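Side-chain contacts in acyl-CoA dehydrogenase (PDB 3PFD), which probably catalyses the oxidation of saturated acyl-CoA thioesters to 2,3-dehydroacyl-CoA, using flavin adenine dinucleotide as its cofactor, in fatty acid metabolism: residues C[148-153]-C[192-197]; C[254-259]-C[332-337]. One frame throughout, in Å; residues are numbered along the deposited sequence.

Contacts 1 and 2 are both mainly buried but lie in different parts of the fold, and they make a useful comparison. Contact 1 lies within the β-rich middle region, some 22 Å from the centre of the chain, and presses a loop against a strand through one methionine-isoleucine pair. Contact 2, about 10 Å from that centre, brings two helices of the C-terminal region together and buries more surface, 215 against 122 Å². They share no element, and their nearest atoms are about 11 Å apart. Contact 1 is apolar at its heart; in contact 2 a lysine stem packs beside a backbone carbonyl while its ammonium group bonds to residues beyond the two segments.

Contact 1 (C[148-153]-C[192-197])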
loop_
_atom_site.group_PDB
_atom_site.type_symbol
_atom_site.label_atom_id
_atom_site.label_comp_id
_atom_site.label_asym_id
_atom_site.label_seq_id
_atom_site.Cartn_x
_atom_site.Cartn_y
_atom_site.Cartn_z
ATOM N N ALA C 148 12.831 28.075 -10.564
ATOM C CA ALA C 148 12.704 29.478 -10.964
ATOM C C ALA C 148 13.449 30.426 -10.014
ATOM O O ALA C 148 13.597 31.589 -10.320
ATOM C CB ALA C 148 11.214 29.880 -11.073
ATOM N N SER C 149 13.903 29.933 -8.861
ATOM C CA SER C 149 14.652 30.775 -7.935
ATOM C C SER C 149 16.164 30.714 -8.193
ATOM O O SER C 149 16.957 31.135 -7.357
ATOM C CB SER C 149 14.310 30.418 -6.477
ATOM O OG SER C 149 14.840 29.156 -6.131
ATOM N N MET C 150 16.545 30.212 -9.367
ATOM C CA MET C 150 17.943 30.041 -9.748
ATOM C C MET C 150 18.690 31.383 -9.755
ATOM O O MET C 150 18.079 32.437 -9.954
ATOM C CB MET C 150 18.038 29.375 -11.110
ATOM C CG MET C 150 17.676 30.305 -12.284
ATOM S SD MET C 150 17.817 29.555 -13.912
ATOM C CE MET C 150 16.411 28.429 -13.920
ATOM N N ARG C 151 20.002 31.327 -9.539
ATOM C CA ARG C 151 20.823 32.531 -9.360
ATOM C C ARG C 151 21.850 32.786 -10.468
ATOM O O ARG C 151 22.266 33.927 -10.663
ATOM C CB ARG C 151 21.496 32.515 -7.978
ATOM C CG ARG C 151 20.533 32.866 -6.830
ATOM C CD ARG C 151 21.225 32.746 -5.478
ATOM N NE ARG C 151 20.311 32.349 -4.402
ATOM C CZ ARG C 151 20.698 31.854 -3.224
ATOM N NH1 ARG C 151 21.995 31.685 -2.954
ATOM N NH2 ARG C 151 19.786 31.524 -2.314
ATOM N N THR C 152 22.251 31.739 -11.194
ATOM C CA THR C 152 23.177 31.890 -12.325
ATOM C C THR C 152 22.651 32.955 -13.295
ATOM O O THR C 152 21.469 32.925 -13.660
ATOM C CB THR C 152 23.381 30.547 -13.064
ATOM O OG1 THR C 152 23.968 29.599 -12.164
ATOM C CG2 THR C 152 24.280 30.715 -14.289
ATOM N N ARG C 153 23.532 33.888 -13.681
ATOM C CA ARG C 153 23.152 35.079 -14.467
ATOM C C ARG C 153 23.706 35.077 -15.894
ATOM O O ARG C 153 24.767 34.493 -16.176
ATOM C CB ARG C 153 23.579 36.386 -13.749
ATOM N N ASN C 192 9.671 34.893 -15.748
ATOM C CA ASN C 192 9.664 35.515 -17.073
ATOM C C ASN C 192 10.971 36.248 -17.393
ATOM O O ASN C 192 11.092 36.879 -18.449
ATOM C CB ASN C 192 8.463 36.469 -17.235
ATOM C CG ASN C 192 7.215 35.771 -17.771
ATOM O OD1 ASN C 192 7.308 34.855 -18.580
ATOM N ND2 ASN C 192 6.040 36.218 -17.330
ATOM N N GLY C 193 11.938 36.155 -16.483
ATOM C CA GLY C 193 13.262 36.740 -16.674
ATOM C C GLY C 193 14.349 35.698 -16.738
ATOM O O GLY C 193 15.512 36.009 -16.526
ATOM N N ILE C 194 13.973 34.453 -17.046
ATOM C CA ILE C 194 14.945 33.367 -17.265
ATOM C C ILE C 194 15.170 33.144 -18.752
ATOM O O ILE C 194 14.222 33.138 -19.523
ATOM C CB ILE C 194 14.488 32.005 -16.635
ATOM C CG1 ILE C 194 14.103 32.161 -15.159
ATOM C CG2 ILE C 194 15.534 30.884 -16.861
ATOM C CD1 ILE C 194 15.218 32.196 -14.211
ATOM N N SER C 195 16.417 32.927 -19.144
ATOM C CA SER C 195 16.694 32.528 -20.513
ATOM C C SER C 195 17.467 31.207 -20.598
ATOM O O SER C 195 18.004 30.715 -19.603
ATOM C CB SER C 195 17.402 33.654 -21.280
ATOM O OG SER C 195 16.630 34.834 -21.215
ATOM N N ALA C 196 17.509 30.640 -21.798
ATOM C CA ALA C 196 18.192 29.367 -22.034
ATOM C C ALA C 196 19.238 29.517 -23.142
ATOM O O ALA C 196 18.970 30.153 -24.171
ATOM C CB ALA C 196 17.178 28.283 -22.375
ATOM N N PHE C 197 20.420 28.928 -22.914
ATOM C CA PHE C 197 21.569 29.051 -23.812
ATOM C C PHE C 197 22.267 27.720 -24.064
ATOM O O PHE C 197 22.327 26.843 -23.179
ATOM C CB PHE C 197 22.616 30.006 -23.229
ATOM C CG PHE C 197 22.065 31.332 -22.790
ATOM C CD1 PHE C 197 22.088 32.431 -23.654
ATOM C CD2 PHE C 197 21.531 31.491 -21.505
ATOM C CE1 PHE C 197 21.584 33.678 -23.239
ATOM C CE2 PHE C 197 21.005 32.724 -21.084
ATOM C CZ PHE C 197 21.030 33.815 -21.944
#
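M150 and I194 reach toward each other, tip to tip, and almost everything that joins 148-153 to 192-197 passes through this pair. The methionine can be followed outward atom by atom. Its CB sets the direction, pointing at the strand, and chi1 of 74° places CG between the backbone N and the carbonyl carbon. From there M150 CG meets I194 CD1 at 3.7 Å. The next atom, M150 SD, is also 3.7 Å from I194 CD1 and lies 4.0 Å from the CG2 branch of I194. At the sulfur the chain bends, chi3 72°, which keeps the terminal methyl close to the isoleucine: M150 CE is 3.9 Å from I194 CG2. The thioether thus spans both methyls of the β-branched residue. A lighter touch is added by A148, whose O lies 4.3 Å from I194 CD1.

M182 of strand 178-184 packs on both partners and adds to the apolar packing. The carboxylate of E140 accepts from R151 N through OE1 and from T152 OG1 through OE2. The loop leads from strand 134-137, in the sheet that also contains I194, to strand 153-157 in a second sheet. The contact thus packs a connection between the two sheets of the middle β-domain against strand 194-200, within the acyl-CoA dehydrogenase fold, with the M150 side chain about 9 Å from the bound flavin cofactor.

Contact 2 (C[254-259]-C[332-337]); sequences HTRPTI and ASKCFA
The backbone carbonyl of R256 faces the stem of K334, with R256 O 3.3 Å from K334 CB and equally close to K334 CG. Here the first turn of helix 256-280 meets residues 332-337 of helix 326-352, and the closest backbone approach is 5.4 Å, between P257 CA and K334 CA. The R256 oxygen also accepts a weak bond from I259 N in its own turn. At the start of the helix, T255 O accepts from both T258 N and the hydroxyl T258 OG1, the latter at 2.6 Å, in the carbonyl plane and on a lone pair.

K334 makes the largest single contribution to the contact. Its CG stands anti to the backbone N, and a bend at chi2 (-80°) turns the remaining chain alongside I259, the two side chains pointing the same way. K334 CG lies 4.0 Å from I259 CB, and farther out K334 CE runs past I259 CG2 at the same distance. The ammonium group is gripped by three oxygens, T373 O, G378 O and N380 OD1, so the buried charge is well provided for. R256 NE instead donates to E377 O. At the other flank S333 OG rests against the proline, 3.7 Å from P257 CA, while its polar need is met by S330 O.

A332, C335 and F336 pack on M303 of the second subunit. The contact joins helices 256-280 and 326-352 within the all-helical C-terminal domain of the acyl-CoA dehydrogenase fold, with the R256 side chain about 8 Å from a bound flavin cofactor.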
loop_
_atom_site.group_PDB
_atom_site.type_symbol
_atom_site.label_atom_id
_atom_site.label_comp_id
_atom_site.label_asym_id
_atom_site.label_seq_id
_atom_site.Cartn_x
_atom_site.Cartn_y
_atom_site.Cartn_z
ATOM N N HIS C 254 7.894 16.745 -22.609
ATOM C CA HIS C 254 8.375 15.826 -23.626
ATOM C C HIS C 254 9.469 14.866 -23.148
ATOM O O HIS C 254 10.009 14.108 -23.970
ATOM C CB HIS C 254 8.861 16.610 -24.849
ATOM C CG HIS C 254 7.769 17.371 -25.533
ATOM N ND1 HIS C 254 7.078 16.869 -26.615
ATOM C CD2 HIS C 254 7.222 18.579 -25.264
ATOM C CE1 HIS C 254 6.174 17.749 -27.005
ATOM N NE2 HIS C 254 6.237 18.795 -26.200
ATOM N N THR C 255 9.854 14.922 -21.869
ATOM C CA THR C 255 10.932 14.032 -21.411
ATOM C C THR C 255 10.559 13.189 -20.188
ATOM O O THR C 255 11.107 12.102 -19.990
ATOM C CB THR C 255 12.272 14.775 -21.141
ATOM O OG1 THR C 255 12.106 15.685 -20.055
ATOM C CG2 THR C 255 12.775 15.535 -22.400
ATOM N N ARG C 256 9.614 13.673 -19.388
ATOM C CA ARG C 256 9.148 12.904 -18.233
ATOM C C ARG C 256 8.815 11.437 -18.536
ATOM O O ARG C 256 9.181 10.566 -17.758
ATOM C CB ARG C 256 7.985 13.601 -17.537
ATOM C CG ARG C 256 8.478 14.513 -16.448
ATOM C CD ARG C 256 7.429 15.497 -15.967
ATOM N NE ARG C 256 8.015 16.363 -14.945
ATOM C CZ ARG C 256 7.623 17.610 -14.694
ATOM N NH1 ARG C 256 6.628 18.156 -15.412
ATOM N NH2 ARG C 256 8.240 18.307 -13.735
ATOM N N PRO C 257 8.145 11.163 -19.676
ATOM C CA PRO C 257 7.838 9.753 -19.982
ATOM C C PRO C 257 9.078 8.887 -20.171
ATOM O O PRO C 257 9.011 7.673 -19.934
ATOM C CB PRO C 257 7.013 9.832 -21.280
ATOM C CG PRO C 257 6.431 11.248 -21.290
ATOM C CD PRO C 257 7.527 12.098 -20.646
ATOM N N THR C 258 10.202 9.490 -20.601
ATOM C CA THR C 258 11.441 8.724 -20.827
ATOM C C THR C 258 12.035 8.246 -19.497
ATOM O O THR C 258 12.591 7.168 -19.418
ATOM C CB THR C 258 12.491 9.494 -21.676
ATOM O OG1 THR C 258 13.044 10.566 -20.915
ATOM C CG2 THR C 258 11.860 10.047 -22.975
ATOM N N ILE C 259 11.861 9.031 -18.437
ATOM C CA ILE C 259 12.232 8.565 -17.105
ATOM C C ILE C 259 11.238 7.506 -16.607
ATOM O O ILE C 259 11.618 6.550 -15.949
ATOM C CB ILE C 259 12.402 9.725 -16.108
ATOM C CG1 ILE C 259 13.551 10.656 -16.569
ATOM C CG2 ILE C 259 12.659 9.196 -14.685
ATOM C CD1 ILE C 259 14.888 9.964 -16.858
ATOM N N ALA C 332 1.930 11.839 -14.617
ATOM C CA ALA C 332 1.371 10.538 -14.214
ATOM C C ALA C 332 2.282 9.378 -14.588
ATOM O O ALA C 332 2.576 8.531 -13.753
ATOM C CB ALA C 332 -0.060 10.309 -14.827
ATOM N N SER C 333 2.715 9.345 -15.843
ATOM C CA SER C 333 3.484 8.212 -16.360
ATOM C C SER C 333 4.855 8.079 -15.696
ATOM O O SER C 333 5.312 6.963 -15.383
ATOM C CB SER C 333 3.648 8.311 -17.877
ATOM O OG SER C 333 4.600 9.286 -18.241
ATOM N N LYS C 334 5.483 9.224 -15.448
ATOM C CA LYS C 334 6.760 9.258 -14.743
ATOM C C LYS C 334 6.580 8.871 -13.246
ATOM O O LYS C 334 7.317 8.011 -12.723
ATOM C CB LYS C 334 7.438 10.630 -14.926
ATOM C CG LYS C 334 8.935 10.737 -14.431
ATOM C CD LYS C 334 8.990 10.936 -12.901
ATOM C CE LYS C 334 10.311 11.510 -12.414
ATOM N NZ LYS C 334 10.400 11.486 -10.899
ATOM N N CYS C 335 5.602 9.491 -12.576
ATOM C CA CYS C 335 5.349 9.223 -11.155
ATOM C C CYS C 335 4.980 7.755 -10.926
ATOM O O CYS C 335 5.569 7.090 -10.074
ATOM C CB CYS C 335 4.233 10.143 -10.601
ATOM S SG CYS C 335 3.959 10.001 -8.820
ATOM N N PHE C 336 4.026 7.241 -11.702
ATOM C CA PHE C 336 3.577 5.827 -11.535
ATOM C C PHE C 336 4.696 4.819 -11.832
ATOM O O PHE C 336 4.963 3.916 -11.029
ATOM C CB PHE C 336 2.370 5.529 -12.436
ATOM C CG PHE C 336 1.740 4.165 -12.192
ATOM C CD1 PHE C 336 1.084 3.887 -10.986
ATOM C CD2 PHE C 336 1.807 3.173 -13.163
ATOM C CE1 PHE C 336 0.491 2.643 -10.767
ATOM C CE2 PHE C 336 1.205 1.914 -12.971
ATOM C CZ PHE C 336 0.549 1.644 -11.763
ATOM N N ALA C 337 5.338 4.948 -12.990
ATOM C CA ALA C 337 6.423 4.009 -13.317
ATOM C C ALA C 337 7.519 3.977 -12.266
ATOM O O ALA C 337 8.032 2.912 -11.943
ATOM C CB ALA C 337 7.023 4.261 -14.699
#